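Local structure of amidase (Bacillus anthracis, 5EWQ) at residues A[12-17]-A[194-199]; A[88-93]-A[184-189]; A[224-229]-A[454-459]; A[471-476]-A[506-511]. The protein probably hydrolyses amide bonds as a member of the amidase-signature family. One frame throughout, in Å; residues are numbered along the deposited sequence.

Contact 1. Residues A[12-17]-A[194-199]; sequences PERIVY and YGPIMF
I197 reaches with its terminal methyl into the backbone of 12-14, and P196 lies beside the end of R14. The closer-packed part gathers round I197 CD1: I197 CD1 sits 3.3 Å from P12 O, and I197 CD1 lies 3.9 Å from E13 C. CG1 is anti to the carbonyl carbon of I197 (chi1 -56°), and a turn at chi2 (-61°) sets CD1 against the P12-R14 backbone. The same methyl lies 4.1 Å from R14 CG, where the two side chains cross obliquely. R14 is the centre of an inverse gamma turn, closed by the 2.8 Å bond from I15 N to E13 O.

The end of R14 makes the looser half. The R14 chain runs extended from CG to NE, side by side with P196 and pointing the same way, and its NH2 comes to 3.6 Å from P196 CB; the proline carbon meets the guanidinium at a slant. This contact is nonpolar on the proline side, and NH1 finds its acceptor on the carbonyl O of I83. R14 is exposed, and so is I197 although its CD1 packs on the backbone; the whole is van der Waals packing between two surface loops.

One loop leads into helix 20-28, and its I15 and Y17 are hydrogen-bonded through the backbone to Q189 and K187. The other follows strand 188-189 and precedes helix 206-213, with Y194 and F199 resting on P479 of strand 479-485.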
loop_
_atom_site.group_PDB
_atom_site.type_symbol
_atom_site.label_atom_id
_atom_site.label_comp_id
_atom_site.label_asym_id
_atom_site.label_seq_id
_atom_site.Cartn_x
_atom_site.Cartn_y
_atom_site.Cartn_z
ATOM N N PRO A 12 2.451 8.764 -18.386
ATOM C CA PRO A 12 2.753 9.667 -17.272
ATOM C C PRO A 12 3.717 10.778 -17.679
ATOM O O PRO A 12 4.689 10.523 -18.389
ATOM C CB PRO A 12 3.390 8.740 -16.234
ATOM C CG PRO A 12 4.000 7.648 -17.041
ATOM C CD PRO A 12 3.082 7.444 -18.215
ATOM N N GLU A 13 3.439 11.998 -17.232
ATOM C CA GLU A 13 4.305 13.137 -17.514
ATOM C C GLU A 13 4.840 13.717 -16.213
ATOM O O GLU A 13 4.325 13.418 -15.140
ATOM C CB GLU A 13 3.549 14.211 -18.297
ATOM C CG GLU A 13 2.814 13.694 -19.522
ATOM C CD GLU A 13 2.075 14.792 -20.262
ATOM O OE1 GLU A 13 1.017 14.502 -20.859
ATOM O OE2 GLU A 13 2.551 15.946 -20.247
ATOM N N ARG A 14 5.872 14.548 -16.305
ATOM C CA ARG A 14 6.409 15.200 -15.117
ATOM C C ARG A 14 5.524 16.368 -14.698
ATOM O O ARG A 14 5.843 17.530 -14.952
ATOM C CB ARG A 14 7.844 15.674 -15.352
ATOM C CG ARG A 14 8.873 14.565 -15.228
ATOM C CD ARG A 14 10.287 15.114 -15.168
ATOM N NE ARG A 14 11.258 14.061 -14.879
ATOM C CZ ARG A 14 11.641 13.717 -13.654
ATOM N NH1 ARG A 14 11.138 14.346 -12.599
ATOM N NH2 ARG A 14 12.530 12.747 -13.480
ATOM N N ILE A 15 4.409 16.044 -14.052
ATOM C CA ILE A 15 3.466 17.048 -13.581
ATOM C C ILE A 15 3.446 17.092 -12.057
ATOM O O ILE A 15 3.220 16.075 -11.402
ATOM C CB ILE A 15 2.043 16.770 -14.097
ATOM C CG1 ILE A 15 2.043 16.645 -15.621
ATOM C CG2 ILE A 15 1.095 17.865 -13.652
ATOM C CD1 ILE A 15 0.687 16.325 -16.204
ATOM N N VAL A 16 3.690 18.274 -11.497
ATOM C CA VAL A 16 3.718 18.445 -10.048
ATOM C C VAL A 16 2.881 19.645 -9.613
ATOM O O VAL A 16 3.161 20.780 -9.997
ATOM C CB VAL A 16 5.161 18.622 -9.529
ATOM C CG1 VAL A 16 5.156 18.938 -8.041
ATOM C CG2 VAL A 16 5.986 17.377 -9.809
ATOM N N TYR A 17 1.855 19.384 -8.808
ATOM C CA TYR A 17 0.976 20.436 -8.303
ATOM C C TYR A 17 1.297 20.783 -6.854
ATOM O O TYR A 17 1.615 19.897 -6.059
ATOM C CB TYR A 17 -0.490 20.011 -8.403
ATOM C CG TYR A 17 -0.963 19.675 -9.797
ATOM C CD1 TYR A 17 -0.745 20.543 -10.859
ATOM C CD2 TYR A 17 -1.629 18.484 -10.049
ATOM C CE1 TYR A 17 -1.182 20.233 -12.134
ATOM C CE2 TYR A 17 -2.069 18.165 -11.317
ATOM C CZ TYR A 17 -1.844 19.042 -12.355
ATOM O OH TYR A 17 -2.280 18.725 -13.621
ATOM N N TYR A 194 12.877 3.707 -9.854
ATOM C CA TYR A 194 13.788 2.853 -10.609
ATOM C C TYR A 194 13.917 3.304 -12.059
ATOM O O TYR A 194 14.716 2.757 -12.819
ATOM C CB TYR A 194 13.326 1.397 -10.550
ATOM C CG TYR A 194 13.582 0.740 -9.215
ATOM C CD1 TYR A 194 14.796 0.122 -8.947
ATOM C CD2 TYR A 194 12.615 0.743 -8.220
ATOM C CE1 TYR A 194 15.040 -0.478 -7.728
ATOM C CE2 TYR A 194 12.849 0.146 -6.996
ATOM C CZ TYR A 194 14.064 -0.464 -6.756
ATOM O OH TYR A 194 14.302 -1.060 -5.541
ATOM N N GLY A 195 13.131 4.306 -12.436
ATOM C CA GLY A 195 13.171 4.840 -13.784
ATOM C C GLY A 195 11.963 5.700 -14.102
ATOM O O GLY A 195 10.989 5.214 -14.678
ATOM N N PRO A 196 12.022 6.988 -13.724
ATOM C CA PRO A 196 10.939 7.953 -13.950
ATOM C C PRO A 196 10.520 8.014 -15.415
ATOM O O PRO A 196 11.375 7.886 -16.292
ATOM C CB PRO A 196 11.555 9.280 -13.501
ATOM C CG PRO A 196 12.598 8.889 -12.512
ATOM C CD PRO A 196 13.164 7.597 -13.021
ATOM N N ILE A 197 9.221 8.183 -15.658
ATOM C CA ILE A 197 8.638 8.209 -17.004
ATOM C C ILE A 197 8.807 6.878 -17.742
ATOM O O ILE A 197 7.846 6.347 -18.300
ATOM C CB ILE A 197 9.237 9.344 -17.868
ATOM C CG1 ILE A 197 9.067 10.694 -17.169
ATOM C CG2 ILE A 197 8.589 9.368 -19.244
ATOM C CD1 ILE A 197 7.626 11.076 -16.921
HETATM N N MSE A 198 10.027 6.348 -17.741
HETATM C CA MSE A 198 10.333 5.078 -18.390
HETATM C C MSE A 198 9.475 3.942 -17.840
HETATM O O MSE A 198 8.875 3.182 -18.600
HETATM C CB MSE A 198 11.815 4.740 -18.218
HETATM C CG MSE A 198 12.314 3.625 -19.123
HETATM SE SE MSE A 198 14.091 3.001 -18.614
HETATM C CE MSE A 198 14.928 4.727 -18.263
ATOM N N PHE A 199 9.420 3.834 -16.516
ATOM C CA PHE A 199 8.640 2.789 -15.863
ATOM C C PHE A 199 7.414 3.370 -15.171
ATOM O O PHE A 199 7.513 4.363 -14.450
ATOM C CB PHE A 199 9.499 2.032 -14.845
ATOM C CG PHE A 199 10.733 1.408 -15.432
ATOM C CD1 PHE A 199 10.731 0.918 -16.728
ATOM C CD2 PHE A 199 11.896 1.314 -14.686
ATOM C CE1 PHE A 199 11.868 0.345 -17.268
ATOM C CE2 PHE A 199 13.035 0.740 -15.219
ATOM C CZ PHE A 199 13.020 0.255 -16.513
#

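Contact 2. Residues A[88-93]-A[184-189]; sequences VTEINP and SGKKGQ
The flat carboxylate of E90 meets the ammonium of K186 at OE2, and the planar peptide carbonyl of V88 meets the alkyl chain of K187. K186 NZ stands 3.4 Å from E90 OE2, about 22° out of the carboxylate plane, in a salt bridge whose hydrogen bond is weak; the two side chains cross at about a right angle. K186 reaches it fully stretched, with CG anti to the backbone N (chi1 178°). R21 also grips OE2, and D123 forms a second salt bridge with K186 NZ while accepting a hydrogen bond from T89 OG1, so buried charges are shared among several partners.

K187 works through its carbons. Its CG and CE lie 3.6 Å and 3.5 Å from V88 O, and T89 CG2 packs 3.7 Å from K187 CB. The chain is bent at chi4 (64°), which turns NZ toward Q80 and N86. Behind the lysines, S184 OG accepts the backbone N of K187 at 3.2 Å, an ST motif that ties the turn between strands 183-184 and 188-189.

T89 and E90 both face K165 in a classic beta bulge, on strand 88-91 at the border of the large mixed sheet, beside strand 161-166. Helix 64-79 packs on V88 and I91, while helix 20-28 touches I91 and both lysines.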
loop_
_atom_site.group_PDB
_atom_site.type_symbol
_atom_site.label_atom_id
_atom_site.label_comp_id
_atom_site.label_asym_id
_atom_site.label_seq_id
_atom_site.Cartn_x
_atom_site.Cartn_y
_atom_site.Cartn_z
ATOM N N VAL A 88 4.784 12.183 -2.328
ATOM C CA VAL A 88 4.275 12.643 -1.041
ATOM C C VAL A 88 3.271 13.777 -1.219
ATOM O O VAL A 88 3.581 14.801 -1.828
ATOM C CB VAL A 88 5.417 13.118 -0.125
ATOM C CG1 VAL A 88 4.862 13.620 1.196
ATOM C CG2 VAL A 88 6.412 11.992 0.102
ATOM N N THR A 89 2.067 13.586 -0.687
ATOM C CA THR A 89 1.029 14.606 -0.770
ATOM C C THR A 89 1.058 15.530 0.439
ATOM O O THR A 89 0.941 16.746 0.302
ATOM C CB THR A 89 -0.377 13.984 -0.878
ATOM O OG1 THR A 89 -0.560 13.025 0.172
ATOM C CG2 THR A 89 -0.559 13.301 -2.221
ATOM N N GLU A 90 1.215 14.949 1.622
ATOM C CA GLU A 90 1.161 15.725 2.851
ATOM C C GLU A 90 2.320 15.404 3.788
ATOM O O GLU A 90 2.844 14.290 3.787
ATOM C CB GLU A 90 -0.167 15.481 3.570
ATOM C CG GLU A 90 -0.757 16.723 4.207
ATOM C CD GLU A 90 -1.304 17.695 3.178
ATOM O OE1 GLU A 90 -1.226 18.920 3.415
ATOM O OE2 GLU A 90 -1.814 17.232 2.135
ATOM N N ILE A 91 2.714 16.391 4.585
ATOM C CA ILE A 91 3.747 16.210 5.597
ATOM C C ILE A 91 3.259 16.736 6.939
ATOM O O ILE A 91 2.780 17.864 7.031
ATOM C CB ILE A 91 5.059 16.927 5.214
ATOM C CG1 ILE A 91 5.750 16.196 4.062
ATOM C CG2 ILE A 91 5.997 17.010 6.409
ATOM C CD1 ILE A 91 6.240 14.811 4.424
ATOM N N ASN A 92 3.369 15.909 7.974
ATOM C CA ASN A 92 3.007 16.316 9.326
ATOM C C ASN A 92 3.902 17.456 9.804
ATOM O O ASN A 92 5.114 17.284 9.929
ATOM C CB ASN A 92 3.103 15.124 10.283
ATOM C CG ASN A 92 2.431 15.385 11.622
ATOM O OD1 ASN A 92 2.265 16.529 12.043
ATOM N ND2 ASN A 92 2.042 14.312 12.303
ATOM N N PRO A 93 3.307 18.629 10.065
ATOM C CA PRO A 93 4.070 19.768 10.583
ATOM C C PRO A 93 4.533 19.535 12.017
ATOM O O PRO A 93 5.462 20.194 12.482
ATOM C CB PRO A 93 3.069 20.924 10.510
ATOM C CG PRO A 93 1.737 20.266 10.596
ATOM C CD PRO A 93 1.885 18.962 9.871
ATOM N N SER A 184 -2.620 12.082 -9.570
ATOM C CA SER A 184 -3.695 12.625 -8.750
ATOM C C SER A 184 -3.840 14.116 -9.020
ATOM O O SER A 184 -2.846 14.816 -9.208
ATOM C CB SER A 184 -3.427 12.384 -7.265
ATOM O OG SER A 184 -2.399 13.235 -6.792
ATOM N N GLY A 185 -5.077 14.598 -9.037
ATOM C CA GLY A 185 -5.337 16.008 -9.270
ATOM C C GLY A 185 -4.889 16.877 -8.110
ATOM O O GLY A 185 -4.808 18.098 -8.232
ATOM N N LYS A 186 -4.591 16.240 -6.983
ATOM C CA LYS A 186 -4.187 16.949 -5.776
ATOM C C LYS A 186 -2.709 17.328 -5.790
ATOM O O LYS A 186 -2.353 18.480 -5.540
ATOM C CB LYS A 186 -4.489 16.099 -4.542
ATOM C CG LYS A 186 -4.056 16.727 -3.230
ATOM C CD LYS A 186 -4.242 15.757 -2.079
ATOM C CE LYS A 186 -3.865 16.389 -0.750
ATOM N NZ LYS A 186 -4.029 15.431 0.378
ATOM N N LYS A 187 -1.851 16.355 -6.081
ATOM C CA LYS A 187 -0.410 16.571 -6.011
ATOM C C LYS A 187 0.266 16.465 -7.376
ATOM O O LYS A 187 1.234 17.174 -7.653
ATOM C CB LYS A 187 0.226 15.575 -5.040
ATOM C CG LYS A 187 1.640 15.941 -4.631
ATOM C CD LYS A 187 1.673 17.298 -3.946
ATOM C CE LYS A 187 3.097 17.734 -3.647
ATOM N NZ LYS A 187 3.889 17.936 -4.892
ATOM N N GLY A 188 -0.240 15.579 -8.225
ATOM C CA GLY A 188 0.322 15.398 -9.551
ATOM C C GLY A 188 0.712 13.961 -9.839
ATOM O O GLY A 188 0.152 13.027 -9.266
ATOM N N GLN A 189 1.688 13.786 -10.726
ATOM C CA GLN A 189 2.090 12.457 -11.175
ATOM C C GLN A 189 3.182 11.840 -10.306
ATOM O O GLN A 189 4.197 12.474 -10.021
ATOM C CB GLN A 189 2.566 12.514 -12.628
ATOM C CG GLN A 189 3.105 11.194 -13.154
ATOM C CD GLN A 189 2.035 10.127 -13.247
ATOM O OE1 GLN A 189 1.026 10.304 -13.928
ATOM N NE2 GLN A 189 2.246 9.013 -12.554
#

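Contact 3. Residues A[224-229]-A[454-459]; sequences ETTGSI and EEVLLS
V456 points at the E224-G227 turn, in the loop after strand 219-223, which carries the TTGSI part of the amidase signature. S228 lies at what is probably the position of the nucleophilic serine in relatives; its OG is hydrogen-bonded to S204 OG, and its carbonyl O to S205 OG.

The V456 side chain lies slantwise to that of E224 and leads with one branch. CG1, anti to the backbone N (chi1 -169°), stands 3.5 Å from E224 OE2 and 3.4 Å from G227 N, a methyl set against the very pair of atoms that bond each other. T226 adds its own methyl from the side, CG2 lying 4.2 Å from L457 CA at the start of helix 457-462, whereas the L457 side chain starts off away from the loop.

The extended E224 chain ends at the amides of its own loop, OE2 at G227 N and, more weakly, OE1 at I229 N. Nearby, E466 brings a like charge close to OE2 and R242 a long, weak ion pair. G227 N donates to E224 OE2 at 2.8 Å, with an N-H...O angle of 147°, from 57° above the carboxylate plane.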
loop_
_atom_site.group_PDB
_atom_site.type_symbol
_atom_site.label_atom_id
_atom_site.label_comp_id
_atom_site.label_asym_id
_atom_site.label_seq_id
_atom_site.Cartn_x
_atom_site.Cartn_y
_atom_site.Cartn_z
ATOM N N GLU A 224 -6.220 -1.436 -0.977
ATOM C CA GLU A 224 -6.434 -2.224 -2.184
ATOM C C GLU A 224 -7.883 -2.653 -2.372
ATOM O O GLU A 224 -8.495 -3.235 -1.477
ATOM C CB GLU A 224 -5.541 -3.466 -2.182
ATOM C CG GLU A 224 -5.869 -4.442 -3.302
ATOM C CD GLU A 224 -4.917 -5.619 -3.367
ATOM O OE1 GLU A 224 -3.809 -5.526 -2.801
ATOM O OE2 GLU A 224 -5.282 -6.640 -3.988
ATOM N N THR A 225 -8.423 -2.355 -3.549
ATOM C CA THR A 225 -9.701 -2.906 -3.968
ATOM C C THR A 225 -9.439 -4.147 -4.812
ATOM O O THR A 225 -9.987 -5.218 -4.553
ATOM C CB THR A 225 -10.530 -1.890 -4.771
ATOM O OG1 THR A 225 -10.925 -0.813 -3.911
ATOM C CG2 THR A 225 -11.770 -2.550 -5.345
ATOM N N THR A 226 -8.585 -3.992 -5.820
ATOM C CA THR A 226 -8.153 -5.111 -6.647
ATOM C C THR A 226 -6.745 -4.868 -7.188
ATOM O O THR A 226 -6.570 -4.300 -8.268
ATOM C CB THR A 226 -9.116 -5.357 -7.824
ATOM O OG1 THR A 226 -10.454 -5.499 -7.331
ATOM C CG2 THR A 226 -8.726 -6.624 -8.575
ATOM N N GLY A 227 -5.744 -5.293 -6.423
ATOM C CA GLY A 227 -4.357 -5.187 -6.840
ATOM C C GLY A 227 -3.693 -3.861 -6.526
ATOM O O GLY A 227 -2.523 -3.663 -6.843
ATOM N N SER A 228 -4.426 -2.953 -5.886
ATOM C CA SER A 228 -3.917 -1.607 -5.639
ATOM C C SER A 228 -2.759 -1.562 -4.640
ATOM O O SER A 228 -2.180 -0.502 -4.413
ATOM C CB SER A 228 -5.047 -0.692 -5.158
ATOM O OG SER A 228 -5.900 -0.325 -6.231
ATOM N N ILE A 229 -2.414 -2.703 -4.050
ATOM C CA ILE A 229 -1.278 -2.765 -3.136
ATOM C C ILE A 229 -0.147 -3.617 -3.707
ATOM O O ILE A 229 1.004 -3.179 -3.753
ATOM C CB ILE A 229 -1.686 -3.324 -1.755
ATOM C CG1 ILE A 229 -2.437 -2.261 -0.954
ATOM C CG2 ILE A 229 -0.462 -3.773 -0.974
ATOM C CD1 ILE A 229 -2.883 -2.730 0.414
ATOM N N GLU A 454 -1.087 -10.337 -12.248
ATOM C CA GLU A 454 -1.795 -11.060 -13.299
ATOM C C GLU A 454 -3.022 -11.811 -12.780
ATOM O O GLU A 454 -4.002 -11.980 -13.506
ATOM C CB GLU A 454 -0.845 -12.035 -13.998
ATOM C CG GLU A 454 0.293 -11.353 -14.741
ATOM C CD GLU A 454 1.281 -12.340 -15.329
ATOM O OE1 GLU A 454 1.079 -13.561 -15.163
ATOM O OE2 GLU A 454 2.264 -11.892 -15.958
ATOM N N GLU A 455 -2.969 -12.258 -11.529
ATOM C CA GLU A 455 -4.075 -13.017 -10.948
ATOM C C GLU A 455 -4.484 -12.475 -9.580
ATOM O O GLU A 455 -4.240 -13.111 -8.556
ATOM C CB GLU A 455 -3.700 -14.498 -10.824
ATOM C CG GLU A 455 -3.286 -15.157 -12.131
ATOM C CD GLU A 455 -4.413 -15.214 -13.143
ATOM O OE1 GLU A 455 -5.587 -15.307 -12.728
ATOM O OE2 GLU A 455 -4.123 -15.163 -14.358
ATOM N N VAL A 456 -5.118 -11.307 -9.568
ATOM C CA VAL A 456 -5.528 -10.675 -8.318
ATOM C C VAL A 456 -7.046 -10.679 -8.160
ATOM O O VAL A 456 -7.564 -10.621 -7.044
ATOM C CB VAL A 456 -5.014 -9.223 -8.232
ATOM C CG1 VAL A 456 -5.199 -8.670 -6.828
ATOM C CG2 VAL A 456 -3.555 -9.163 -8.626
ATOM N N LEU A 457 -7.750 -10.760 -9.286
ATOM C CA LEU A 457 -9.210 -10.695 -9.311
ATOM C C LEU A 457 -9.877 -11.686 -8.360
ATOM O O LEU A 457 -10.806 -11.331 -7.635
ATOM C CB LEU A 457 -9.721 -10.934 -10.734
ATOM C CG LEU A 457 -11.239 -11.017 -10.909
ATOM C CD1 LEU A 457 -11.907 -9.741 -10.428
ATOM C CD2 LEU A 457 -11.601 -11.304 -12.359
ATOM N N LEU A 458 -9.396 -12.924 -8.360
ATOM C CA LEU A 458 -10.015 -13.981 -7.568
ATOM C C LEU A 458 -9.721 -13.841 -6.077
ATOM O O LEU A 458 -10.626 -13.936 -5.247
ATOM C CB LEU A 458 -9.549 -15.351 -8.062
ATOM C CG LEU A 458 -9.786 -15.637 -9.546
ATOM C CD1 LEU A 458 -9.359 -17.051 -9.897
ATOM C CD2 LEU A 458 -11.243 -15.410 -9.911
ATOM N N SER A 459 -8.455 -13.617 -5.740
ATOM C CA SER A 459 -8.035 -13.543 -4.344
ATOM C C SER A 459 -8.593 -12.312 -3.633
ATOM O O SER A 459 -8.775 -12.321 -2.414
ATOM C CB SER A 459 -6.507 -13.555 -4.248
ATOM O OG SER A 459 -5.937 -12.491 -4.992
#

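Contact 4. Residues A[471-476]-A[506-511]; sequences AGYDNN and KNRKPP
Y473 OH takes the backbone N-H of K509 in a bond of 2.6 Å, nearly straight at 169°, and is also hydrogen-bonded to S237 OG. The donor arrives at the edge of the ring and in its plane. Y473 ends strand 466-473 just after a classic beta bulge, where A471 and G472 both face V480 of strand 479-485, and the phenol reaches from there to the tail that follows helix 491-503.

Alongside the bond the ring skirts the tail backbone: CE2 lies 3.2 Å from N507 O, which approaches obliquely. The Y194 ring meets that of Y473 with planes about 40° apart, and the Y194 hydroxyl bonds the carbonyl O of K509, so two tyrosines hold one residue of the tail.

At the bulge itself N507 lies over the peptide between A471 and G472. Its CB is 3.4 Å from G472 N and its CG 3.4 Å from A471 O. OD1 and A471 O are both acceptors and do not bond; instead OD1 is hydrogen-bonded to K334 NZ, while ND2 donates to P470 O, which fixes the rotation of the amide. At the outer end, K509 CB rests 3.7 Å from Y473 OH.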
loop_
_atom_site.group_PDB
_atom_site.type_symbol
_atom_site.label_atom_id
_atom_site.label_comp_id
_atom_site.label_asym_id
_atom_site.label_seq_id
_atom_site.Cartn_x
_atom_site.Cartn_y
_atom_site.Cartn_z
ATOM N N ALA A 471 10.907 -9.895 -6.818
ATOM C CA ALA A 471 11.384 -11.091 -7.504
ATOM C C ALA A 471 12.568 -10.797 -8.419
ATOM O O ALA A 471 13.156 -11.713 -8.993
ATOM C CB ALA A 471 10.252 -11.725 -8.297
ATOM N N GLY A 472 12.914 -9.521 -8.556
ATOM C CA GLY A 472 14.056 -9.135 -9.364
ATOM C C GLY A 472 13.756 -8.059 -10.387
ATOM O O GLY A 472 12.825 -7.270 -10.224
ATOM N N TYR A 473 14.556 -8.029 -11.449
ATOM C CA TYR A 473 14.426 -7.015 -12.488
ATOM C C TYR A 473 14.659 -7.631 -13.865
ATOM O O TYR A 473 15.574 -8.435 -14.045
ATOM C CB TYR A 473 15.414 -5.869 -12.247
ATOM C CG TYR A 473 15.427 -5.362 -10.820
ATOM C CD1 TYR A 473 14.555 -4.361 -10.409
ATOM C CD2 TYR A 473 16.308 -5.887 -9.884
ATOM C CE1 TYR A 473 14.563 -3.898 -9.107
ATOM C CE2 TYR A 473 16.323 -5.431 -8.580
ATOM C CZ TYR A 473 15.449 -4.436 -8.196
ATOM O OH TYR A 473 15.459 -3.978 -6.899
ATOM N N ASP A 474 13.832 -7.249 -14.835
ATOM C CA ASP A 474 13.935 -7.800 -16.182
ATOM C C ASP A 474 15.162 -7.261 -16.914
ATOM O O ASP A 474 16.004 -6.587 -16.319
ATOM C CB ASP A 474 12.663 -7.504 -16.982
ATOM C CG ASP A 474 12.438 -6.019 -17.199
ATOM O OD1 ASP A 474 13.074 -5.208 -16.494
ATOM O OD2 ASP A 474 11.619 -5.662 -18.072
ATOM N N ASN A 475 15.255 -7.558 -18.206
ATOM C CA ASN A 475 16.410 -7.161 -19.003
ATOM C C ASN A 475 16.524 -5.648 -19.176
ATOM O O ASN A 475 17.602 -5.129 -19.463
ATOM C CB ASN A 475 16.364 -7.836 -20.376
ATOM C CG ASN A 475 16.397 -9.349 -20.283
ATOM O OD1 ASN A 475 16.933 -9.913 -19.328
ATOM N ND2 ASN A 475 15.825 -10.016 -21.279
ATOM N N ASN A 476 15.409 -4.945 -19.000
ATOM C CA ASN A 476 15.398 -3.492 -19.126
ATOM C C ASN A 476 15.566 -2.795 -17.781
ATOM O O ASN A 476 15.726 -1.575 -17.720
ATOM C CB ASN A 476 14.105 -3.026 -19.797
ATOM C CG ASN A 476 14.073 -3.342 -21.278
ATOM O OD1 ASN A 476 15.098 -3.292 -21.956
ATOM N ND2 ASN A 476 12.891 -3.671 -21.788
ATOM N N LYS A 506 16.989 -12.619 -2.147
ATOM C CA LYS A 506 17.496 -11.252 -2.032
ATOM C C LYS A 506 17.581 -10.553 -3.385
ATOM O O LYS A 506 18.671 -10.237 -3.861
ATOM C CB LYS A 506 18.870 -11.241 -1.356
ATOM C CG LYS A 506 18.860 -11.695 0.094
ATOM C CD LYS A 506 20.259 -11.646 0.690
ATOM C CE LYS A 506 20.255 -12.055 2.153
ATOM N NZ LYS A 506 21.626 -12.032 2.734
ATOM N N ASN A 507 16.428 -10.314 -4.000
ATOM C CA ASN A 507 16.382 -9.705 -5.324
ATOM C C ASN A 507 16.360 -8.182 -5.278
ATOM O O ASN A 507 16.777 -7.521 -6.229
ATOM C CB ASN A 507 15.161 -10.206 -6.096
ATOM C CG ASN A 507 15.157 -11.711 -6.271
ATOM O OD1 ASN A 507 15.869 -12.251 -7.117
ATOM N ND2 ASN A 507 14.344 -12.397 -5.476
ATOM N N ARG A 508 15.875 -7.629 -4.172
ATOM C CA ARG A 508 15.679 -6.187 -4.071
ATOM C C ARG A 508 16.994 -5.419 -4.012
ATOM O O ARG A 508 17.836 -5.670 -3.150
ATOM C CB ARG A 508 14.835 -5.844 -2.843
ATOM C CG ARG A 508 14.189 -4.469 -2.920
ATOM C CD ARG A 508 13.690 -4.001 -1.565
ATOM N NE ARG A 508 14.661 -3.136 -0.903
ATOM C CZ ARG A 508 14.706 -1.815 -1.056
ATOM N NH1 ARG A 508 13.833 -1.208 -1.847
ATOM N NH2 ARG A 508 15.624 -1.101 -0.417
ATOM N N LYS A 509 17.159 -4.483 -4.940
ATOM C CA LYS A 509 18.291 -3.564 -4.923
ATOM C C LYS A 509 17.794 -2.134 -4.742
ATOM O O LYS A 509 16.813 -1.733 -5.368
ATOM C CB LYS A 509 19.109 -3.676 -6.212
ATOM C CG LYS A 509 19.830 -4.999 -6.398
ATOM C CD LYS A 509 20.683 -4.972 -7.659
ATOM C CE LYS A 509 21.442 -6.273 -7.850
ATOM N NZ LYS A 509 22.295 -6.240 -9.071
ATOM N N PRO A 510 18.467 -1.362 -3.874
ATOM C CA PRO A 510 18.130 0.050 -3.664
ATOM C C PRO A 510 18.229 0.856 -4.956
ATOM O O PRO A 510 19.226 0.743 -5.669
ATOM C CB PRO A 510 19.176 0.514 -2.646
ATOM C CG PRO A 510 19.594 -0.732 -1.939
ATOM C CD PRO A 510 19.548 -1.811 -2.980
ATOM N N PRO A 511 17.199 1.661 -5.257
ATOM C CA PRO A 511 17.140 2.429 -6.504
ATOM C C PRO A 511 18.138 3.583 -6.544
ATOM O O PRO A 511 18.374 4.233 -5.526
ATOM C CB PRO A 511 15.703 2.958 -6.516
ATOM C CG PRO A 511 15.330 3.042 -5.079
ATOM C CD PRO A 511 16.010 1.878 -4.415
#

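How the contacts relate
From the N terminus, contact 1 brings the tail ahead of helix 20-28 onto the loop after strand 188-189, closing a span of 176 residues. Contact 2 is nested inside it, joining border strand 88-91 to the turn before 188-189, and the two touch through the 15-17 and 187-189 backbones. Contact 3 opens later, in series, and returns from the loop after strand 219-223 to the start of helix 457-462. Contact 4 follows, a short closure that folds the C-terminal tail onto strand 466-473. It meets contact 1 at Y194, so both chain ends are bound to the 194-199 loop; contact 3 touches none of the others.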